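Local coordinates for F420-dependent methylenetetrahydromethanopterin dehydrogenase (PDB 1QV9) that catalyses the reversible, coenzyme F420-dependent interconversion of methylene- and methenyl-tetrahydromethanopterin on the methanogenic route from carbon dioxide, at the interface of chains A and B and the interface of chains A and C. Coordinates in Å, arbitrary orientation; residue numbers count along the deposited sequence, not the author numbering. Chains: chain A/B/C, F420-dependent methylenetetrahydromethanopterin dehydrogenase.

Chain A meets two different neighbours here, B at contact 1 and C at contact 2, and the C-alpha centres of the two patches lie about 24 Å apart. Helix 227-257 serves both: its middle and later turns carry every residue of contact 1, from A and B alike, while its first turns supply C:Glu228 to C:Ile233 in contact 2. There they face the 3-10 helix 185-190 of A, with C:Glu219 coming from helix 197-223. Each interface is two-fold symmetric, so every contact has a twin. Two distinct two-fold interfaces on one subunit suit a hexamer built as a trimer of dimers.

Contact 1: the interface of chains A and B. Residues chain A 249, 253, 256; chain B 239, 242.
The guanidinium of B:Arg242 has the carboxylate of A:Asp249 in plane at its edge and the carboxylate of A:Glu253 stacked over one face. The patch is a helix-to-helix salt-bridge network in an Mtd-family hexamer, formed by copies of helix 227-257 from two subunits. At the edge the grip is side-on and two-pronged: NE of B:Arg242 reaches OD1 of A:Asp249 at 3.0 Å in a practically straight bond (179° at H), and NH1 reaches OD2 at 2.9 Å. Both oxygens use their syn lone pairs, and the two flat groups are only 10° from coplanar, so the pairing fixes how the guanidinium is turned. B:Arg242 gets there with its chain stretched out from CG to NE, while A:Asp249 comes from the opposite direction.

Over the face, OE1 of A:Glu253 sits 3.4 Å from CZ of B:Arg242, above the centre of the group. The bend in the glutamate chain at chi2 (-61°) helps lay its carboxylate there rather than at the edge. That same OE1 also accepts a hydrogen bond of 2.8 Å from NZ of A:Lys256, which links the arginine to the amine of the lysine. Extended beyond CG, the lysine passes on to B:Glu239, whose OE1 lies 2.8 Å from NZ. Each of these OE1 atoms, of A:Glu253 and of B:Glu239, is met by NZ on its syn side, though tilted out of the carboxylate plane. NZ of the lysine thus bridges two acids from different subunits, and its charge probably eases the like charges of A:Glu253 OE1 and B:Glu239 OE2, 4.7 Å apart.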
ATOM      1  N   ASP A 249      -7.794   8.479   4.725  1.00 13.66           N
ATOM      2  CA  ASP A 249      -8.016   7.041   5.016  1.00 14.57           C
ATOM      3  C   ASP A 249      -7.033   6.570   6.110  1.00 16.61           C
ATOM      4  O   ASP A 249      -7.411   5.841   7.034  1.00 15.29           O
ATOM      5  CB  ASP A 249      -7.782   6.182   3.752  1.00 15.77           C
ATOM      6  CG  ASP A 249      -8.086   4.696   3.992  1.00 17.81           C
ATOM      7  OD1 ASP A 249      -9.290   4.396   4.027  1.00 21.17           O
ATOM      8  OD2 ASP A 249      -7.155   3.882   4.152  1.00 21.25           O
ATOM      9  N   GLU A 253      -7.895   4.867   9.747  1.00 12.97           N
ATOM     10  CA  GLU A 253      -7.391   3.555  10.164  1.00 13.49           C
ATOM     11  C   GLU A 253      -6.650   3.674  11.510  1.00 17.85           C
ATOM     12  O   GLU A 253      -6.685   2.741  12.295  1.00 16.86           O
ATOM     13  CB  GLU A 253      -6.492   2.917   9.095  1.00 17.07           C
ATOM     14  CG  GLU A 253      -7.274   2.506   7.832  1.00 16.63           C
ATOM     15  CD  GLU A 253      -8.376   1.452   8.072  1.00 17.37           C
ATOM     16  OE1 GLU A 253      -9.536   1.675   7.665  1.00 20.59           O
ATOM     17  OE2 GLU A 253      -8.040   0.398   8.622  1.00 21.39           O
ATOM     18  N   LYS A 256      -9.159   3.536  14.060  1.00 14.10           N
ATOM     19  CA  LYS A 256      -9.627   2.154  14.239  1.00 13.96           C
ATOM     20  C   LYS A 256      -8.637   1.357  15.102  1.00 15.29           C
ATOM     21  O   LYS A 256      -9.055   0.533  15.946  1.00 16.40           O
ATOM     22  CB  LYS A 256      -9.803   1.432  12.889  1.00 13.00           C
ATOM     23  CG  LYS A 256     -10.990   1.952  12.071  1.00 13.43           C
ATOM     24  CD  LYS A 256     -11.081   1.191  10.746  1.00 12.63           C
ATOM     25  CE  LYS A 256     -12.169   1.750   9.875  1.00 18.02           C
ATOM     26  NZ  LYS A 256     -12.149   1.042   8.523  1.00 20.92           N
TER
ATOM     27  N   GLU B 239     -16.224  -2.522   5.340  1.00 13.56           N
ATOM     28  CA  GLU B 239     -14.837  -2.901   5.060  1.00 13.27           C
ATOM     29  C   GLU B 239     -14.761  -3.543   3.663  1.00 15.58           C
ATOM     30  O   GLU B 239     -13.772  -3.351   2.950  1.00 14.85           O
ATOM     31  CB  GLU B 239     -14.259  -3.877   6.106  1.00 12.95           C
ATOM     32  CG  GLU B 239     -14.202  -3.308   7.527  1.00 15.03           C
ATOM     33  CD  GLU B 239     -13.147  -2.214   7.743  1.00 19.20           C
ATOM     34  OE1 GLU B 239     -13.296  -1.462   8.738  1.00 18.39           O
ATOM     35  OE2 GLU B 239     -12.169  -2.141   6.939  1.00 18.11           O
ATOM     36  N   ARG B 242     -14.788  -0.774   1.038  1.00 13.47           N
ATOM     37  CA  ARG B 242     -13.502  -0.046   0.990  1.00 12.85           C
ATOM     38  C   ARG B 242     -12.505  -0.852   0.131  1.00 15.06           C
ATOM     39  O   ARG B 242     -11.738  -0.271  -0.659  1.00 15.01           O
ATOM     40  CB  ARG B 242     -12.976   0.170   2.420  1.00 14.52           C
ATOM     41  CG  ARG B 242     -11.527   0.639   2.523  1.00 14.95           C
ATOM     42  CD  ARG B 242     -11.285   1.053   3.973  1.00 14.66           C
ATOM     43  NE  ARG B 242      -9.896   1.469   4.192  1.00 15.22           N
ATOM     44  CZ  ARG B 242      -8.896   0.629   4.452  1.00 14.55           C
ATOM     45  NH1 ARG B 242      -7.649   1.094   4.641  1.00 16.93           N
ATOM     46  NH2 ARG B 242      -9.112  -0.687   4.556  1.00 16.06           N
TER

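Contact 2: the interface of chains A and C. Residues chain A 186, 189-190; chain C 219, 228-229, 232-233.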
ATOM      1  N   ASN A 186      -6.649  24.371   9.715  1.00 17.61           N
ATOM      2  CA  ASN A 186      -6.556  24.720  11.124  1.00 17.17           C
ATOM      3  C   ASN A 186      -7.812  24.537  11.943  1.00 16.94           C
ATOM      4  O   ASN A 186      -7.750  24.482  13.167  1.00 19.19           O
ATOM      5  CB  ASN A 186      -5.997  26.133  11.300  1.00 19.12           C
ATOM      6  CG  ASN A 186      -4.483  26.194  11.015  1.00 20.18           C
ATOM      7  OD1 ASN A 186      -3.787  25.160  11.054  1.00 21.24           O
ATOM      8  ND2 ASN A 186      -3.971  27.404  10.741  1.00 23.61           N
ATOM      9  N   LEU A 189      -7.687  21.779  14.547  1.00 18.43           N
ATOM     10  CA  LEU A 189      -6.922  21.929  15.788  1.00 19.84           C
ATOM     11  C   LEU A 189      -7.794  21.994  17.022  1.00 21.63           C
ATOM     12  O   LEU A 189      -7.370  21.560  18.105  1.00 27.34           O
ATOM     13  CB  LEU A 189      -6.057  23.178  15.683  1.00 19.43           C
ATOM     14  CG  LEU A 189      -4.866  23.042  14.723  1.00 17.66           C
ATOM     15  CD1 LEU A 189      -4.309  24.429  14.403  1.00 18.57           C
ATOM     16  CD2 LEU A 189      -3.779  22.127  15.298  1.00 18.05           C
ATOM     17  N   GLU A 190      -9.012  22.520  16.886  1.00 19.90           N
ATOM     18  CA  GLU A 190      -9.897  22.622  18.048  1.00 21.93           C
ATOM     19  C   GLU A 190     -11.121  21.710  18.056  1.00 24.39           C
ATOM     20  O   GLU A 190     -12.069  21.918  18.819  1.00 27.87           O
ATOM     21  CB  GLU A 190     -10.334  24.081  18.203  1.00 25.34           C
ATOM     22  CG  GLU A 190      -9.183  24.970  18.608  1.00 27.55           C
ATOM     23  CD  GLU A 190      -9.569  26.435  18.615  1.00 28.89           C
ATOM     24  OE1 GLU A 190      -9.158  27.135  19.561  1.00 31.57           O
ATOM     25  OE2 GLU A 190     -10.264  26.886  17.684  1.00 27.62           O
TER
ATOM     26  N   GLU C 219       4.597  28.728   8.899  1.00 20.80           N
ATOM     27  CA  GLU C 219       3.537  29.081   9.821  1.00 17.79           C
ATOM     28  C   GLU C 219       3.781  28.465  11.199  1.00 20.84           C
ATOM     29  O   GLU C 219       3.650  29.126  12.234  1.00 20.66           O
ATOM     30  CB  GLU C 219       2.188  28.593   9.252  1.00 20.01           C
ATOM     31  CG  GLU C 219       1.010  28.911  10.128  1.00 21.22           C
ATOM     32  CD  GLU C 219      -0.291  28.278   9.630  1.00 24.63           C
ATOM     33  OE1 GLU C 219      -0.461  28.119   8.405  1.00 24.47           O
ATOM     34  OE2 GLU C 219      -1.142  27.959  10.472  1.00 25.89           O
ATOM     35  N   GLU C 228      -0.081  24.214  21.390  1.00 23.41           N
ATOM     36  CA  GLU C 228      -1.099  23.193  21.124  1.00 24.75           C
ATOM     37  C   GLU C 228      -1.452  23.237  19.626  1.00 21.88           C
ATOM     38  O   GLU C 228      -2.111  22.324  19.107  1.00 22.65           O
ATOM     39  CB  GLU C 228      -2.372  23.428  21.952  1.00 27.24           C
ATOM     40  CG  GLU C 228      -2.242  23.050  23.413  1.00 32.44           C
ATOM     41  CD  GLU C 228      -3.511  23.341  24.214  1.00 38.66           C
ATOM     42  OE1 GLU C 228      -3.477  23.158  25.456  1.00 42.98           O
ATOM     43  OE2 GLU C 228      -4.538  23.750  23.611  1.00 32.46           O
ATOM     44  N   ARG C 229      -1.032  24.310  18.949  1.00 18.52           N
ATOM     45  CA  ARG C 229      -1.308  24.468  17.526  1.00 20.24           C
ATOM     46  C   ARG C 229      -0.056  24.322  16.653  1.00 21.70           C
ATOM     47  O   ARG C 229      -0.098  23.650  15.606  1.00 18.63           O
ATOM     48  CB  ARG C 229      -1.980  25.832  17.262  1.00 23.43           C
ATOM     49  CG  ARG C 229      -3.310  25.997  18.003  1.00 21.03           C
ATOM     50  CD  ARG C 229      -3.856  27.405  17.859  1.00 23.44           C
ATOM     51  NE  ARG C 229      -4.308  27.762  16.512  1.00 22.10           N
ATOM     52  CZ  ARG C 229      -5.513  27.474  16.013  1.00 20.53           C
ATOM     53  NH1 ARG C 229      -5.815  27.868  14.785  1.00 22.22           N
ATOM     54  NH2 ARG C 229      -6.389  26.772  16.724  1.00 20.98           N
ATOM     55  N   PRO C 232       1.219  20.408  16.094  1.00 16.71           N
ATOM     56  CA  PRO C 232       0.485  19.663  15.046  1.00 16.13           C
ATOM     57  C   PRO C 232       0.759  20.277  13.658  1.00 16.07           C
ATOM     58  O   PRO C 232       0.854  19.544  12.639  1.00 16.02           O
ATOM     59  CB  PRO C 232      -0.988  19.881  15.408  1.00 16.02           C
ATOM     60  CG  PRO C 232      -0.961  20.007  16.880  1.00 19.37           C
ATOM     61  CD  PRO C 232       0.341  20.696  17.253  1.00 18.45           C
ATOM     62  N   ILE C 233       0.853  21.609  13.577  1.00 16.73           N
ATOM     63  CA  ILE C 233       1.121  22.218  12.289  1.00 13.72           C
ATOM     64  C   ILE C 233       2.442  21.747  11.658  1.00 15.40           C
ATOM     65  O   ILE C 233       2.453  21.308  10.490  1.00 15.68           O
ATOM     66  CB  ILE C 233       1.035  23.771  12.384  1.00 16.36           C
ATOM     67  CG1 ILE C 233      -0.421  24.202  12.645  1.00 16.51           C
ATOM     68  CG2 ILE C 233       1.524  24.401  11.104  1.00 14.77           C
ATOM     69  CD1 ILE C 233      -0.551  25.703  13.069  1.00 18.38           C
TER
HETATM   70  O   HOH W   1      -8.721  25.811  15.304  1.00 27.95           O
HETATM   71  O   HOH W   2      -4.632  21.015  18.868  1.00 42.61           O
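A:Leu189 packs against C:Arg229 and C:Pro232 in the tight part of this patch, where the 3-10 helix 185-190 of one Mtd subunit rests on the start of helix 227-257 of another. The two methyls of the leucine divide the work. CD1 of A:Leu189 lies over the centre of one guanidinium face, 3.6 Å from CZ of C:Arg229, and CD2 of the same leucine touches CB of C:Pro232, also at 3.6 Å. C:Arg229 offers that face because its chain bends at chi3 (69°), folding the flat group over the methyl. CB of C:Arg229 also lies near CD1 of A:Leu189.

Beside this packing, A:Asn186 and C:Glu219 approach from opposite directions. ND2 of A:Asn186 gives OE2 of C:Glu219 a 2.9 Å hydrogen bond, nearly straight at 169°. The acceptor uses its syn lone pair and lies close to the amide plane, yet the two planes stand perpendicular. On its other branch, OD1 of A:Asn186 comes up to CG1 of C:Ile233. A leucine in place of A:Asn186 would probably leave the carboxylate of C:Glu219 without its amide partner across the interface.

The looser side is wet. Water 1 sits in plane at the guanidinium edge, 2.9 Å from NH2 of C:Arg229, and ties it to the backbone O of A:Asn186 and to OE2 of A:Glu190. The direct salt bridge is long, 4.0 Å from NH2 of C:Arg229 to OE1 of A:Glu190, with carboxylate and guanidinium planes 72° apart, so the water supplies the closer link. Water 2 joins the backbone O atoms of A:Leu189 and C:Glu228, 2.9 Å from each.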